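Local coordinates for Serine/threonine-protein kinase pknE (Mycobacterium tuberculosis, PDB 2H34) that transfers phosphate from ATP to serine and threonine side chains of proteins and probably helps the bacterium survive in the host during infection, at residues V224-L229 with A250-S255. Residues are numbered along the deposited sequence; the frame is centred on the assembly and turned at random.
Sequences VLYECL and AIPRPS
Tyr226 reaches from helix 217-230 in the C-terminal lobe of the protein kinase fold to Pro252 and Pro254, two prolines of the loop that joins helix 239-248 to helix 264-272. This helix corresponds to αF of protein kinases, and the contact lies away from the ATP site. The CA atoms of Tyr226 and Pro254 come no nearer than 6.7 Å, and the tyrosine side chain makes the contact. Its CG stands anti to the backbone N (chi1 -175°), which swings the ring off the helix flank and carries its outer end to the loop.

The packing is apolar and one ring serves both prolines. Pro254 packs along the CD1-CE1 side of the ring, its CB lying 4.1 Å from Tyr226 CD1 while its CD comes in the ring plane at the edge, 3.9 Å from Tyr226 CE1. Pro254 also touches Asp266 and Ile269 of helix 264-272, so this proline contacts both helices.

Pro252 takes the outer end of the tyrosine. Its pyrrolidine crosses the ring at a slant, with CB 3.7 Å from Tyr226 CE1 and 3.4 Å from the phenolic OH of Tyr226.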
loop_
_atom_site.group_PDB
_atom_site.type_symbol
_atom_site.label_atom_id
_atom_site.label_comp_id
_atom_site.label_asym_id
_atom_site.label_seq_id
_atom_site.Cartn_x
_atom_site.Cartn_y
_atom_site.Cartn_z
ATOM N N VAL A 224 -4.556 7.508 -4.422
ATOM C CA VAL A 224 -3.595 7.912 -3.415
ATOM C C VAL A 224 -2.795 9.135 -3.885
ATOM O O VAL A 224 -2.622 10.104 -3.128
ATOM C CB VAL A 224 -2.662 6.759 -3.006
ATOM C CG1 VAL A 224 -1.561 7.277 -2.104
ATOM C CG2 VAL A 224 -3.439 5.682 -2.290
ATOM N N LEU A 225 -2.331 9.097 -5.135
ATOM C CA LEU A 225 -1.619 10.226 -5.715
ATOM C C LEU A 225 -2.492 11.477 -5.634
ATOM O O LEU A 225 -2.052 12.521 -5.137
ATOM C CB LEU A 225 -1.239 9.932 -7.166
ATOM C CG LEU A 225 -0.659 11.083 -8.009
ATOM C CD1 LEU A 225 0.621 11.657 -7.413
ATOM C CD2 LEU A 225 -0.429 10.630 -9.442
ATOM N N TYR A 226 -3.735 11.351 -6.105
ATOM C CA TYR A 226 -4.702 12.432 -6.027
ATOM C C TYR A 226 -4.717 13.064 -4.650
ATOM O O TYR A 226 -4.546 14.281 -4.511
ATOM C CB TYR A 226 -6.101 11.932 -6.349
ATOM C CG TYR A 226 -7.138 13.049 -6.394
ATOM C CD1 TYR A 226 -7.294 13.841 -7.536
ATOM C CD2 TYR A 226 -7.954 13.318 -5.288
ATOM C CE1 TYR A 226 -8.236 14.863 -7.570
ATOM C CE2 TYR A 226 -8.896 14.334 -5.318
ATOM C CZ TYR A 226 -9.033 15.095 -6.458
ATOM O OH TYR A 226 -9.958 16.102 -6.481
ATOM N N GLU A 227 -4.908 12.222 -3.635
ATOM C CA GLU A 227 -5.009 12.693 -2.260
ATOM C C GLU A 227 -3.770 13.444 -1.794
ATOM O O GLU A 227 -3.894 14.456 -1.094
ATOM C CB GLU A 227 -5.319 11.549 -1.301
ATOM C CG GLU A 227 -5.714 12.058 0.071
ATOM C CD GLU A 227 -6.281 10.986 0.974
ATOM O OE1 GLU A 227 -6.618 9.884 0.472
ATOM O OE2 GLU A 227 -6.397 11.264 2.190
ATOM N N CYS A 228 -2.595 12.953 -2.185
ATOM C CA CYS A 228 -1.330 13.597 -1.843
ATOM C C CYS A 228 -1.268 15.005 -2.397
ATOM O O CYS A 228 -0.661 15.901 -1.802
ATOM C CB CYS A 228 -0.152 12.814 -2.422
ATOM S SG CYS A 228 0.075 11.162 -1.748
ATOM N N LEU A 229 -1.888 15.179 -3.560
ATOM C CA LEU A 229 -1.846 16.443 -4.270
ATOM C C LEU A 229 -2.840 17.419 -3.674
ATOM O O LEU A 229 -2.477 18.525 -3.269
ATOM C CB LEU A 229 -2.127 16.226 -5.764
ATOM C CG LEU A 229 -1.030 15.495 -6.547
ATOM C CD1 LEU A 229 -1.540 14.951 -7.873
ATOM C CD2 LEU A 229 0.184 16.397 -6.761
ATOM N N ALA A 250 -17.860 11.647 -12.667
ATOM C CA ALA A 250 -16.744 12.149 -13.453
ATOM C C ALA A 250 -15.493 12.205 -12.586
ATOM O O ALA A 250 -15.520 12.746 -11.477
ATOM C CB ALA A 250 -17.061 13.515 -13.989
ATOM N N ILE A 251 -14.412 11.619 -13.093
ATOM C CA ILE A 251 -13.090 11.674 -12.477
ATOM C C ILE A 251 -12.689 13.135 -12.239
ATOM O O ILE A 251 -12.834 13.958 -13.132
ATOM C CB ILE A 251 -12.042 10.943 -13.381
ATOM C CG1 ILE A 251 -12.428 9.470 -13.564
ATOM C CG2 ILE A 251 -10.591 11.065 -12.835
ATOM C CD1 ILE A 251 -11.799 8.817 -14.785
ATOM N N PRO A 252 -12.191 13.460 -11.028
ATOM C CA PRO A 252 -11.858 14.843 -10.671
ATOM C C PRO A 252 -10.590 15.342 -11.351
ATOM O O PRO A 252 -9.718 14.535 -11.703
ATOM C CB PRO A 252 -11.613 14.767 -9.158
ATOM C CG PRO A 252 -12.051 13.406 -8.739
ATOM C CD PRO A 252 -11.898 12.538 -9.917
ATOM N N ARG A 253 -10.494 16.665 -11.507
ATOM C CA ARG A 253 -9.326 17.324 -12.100
ATOM C C ARG A 253 -8.516 18.101 -11.045
ATOM O O ARG A 253 -8.824 19.256 -10.755
ATOM C CB ARG A 253 -9.756 18.240 -13.259
ATOM N N PRO A 254 -7.457 17.469 -10.489
ATOM C CA PRO A 254 -6.670 17.950 -9.338
ATOM C C PRO A 254 -6.210 19.406 -9.410
ATOM O O PRO A 254 -6.162 20.087 -8.383
ATOM C CB PRO A 254 -5.447 17.021 -9.331
ATOM C CG PRO A 254 -5.458 16.341 -10.652
ATOM C CD PRO A 254 -6.906 16.201 -10.990
ATOM N N SER A 255 -5.876 19.877 -10.605
ATOM C CA SER A 255 -5.488 21.271 -10.781
ATOM C C SER A 255 -6.608 22.258 -10.412
ATOM O O SER A 255 -6.336 23.411 -10.064
ATOM C CB SER A 255 -5.025 21.503 -12.213
ATOM O OG SER A 255 -5.929 20.897 -13.110
#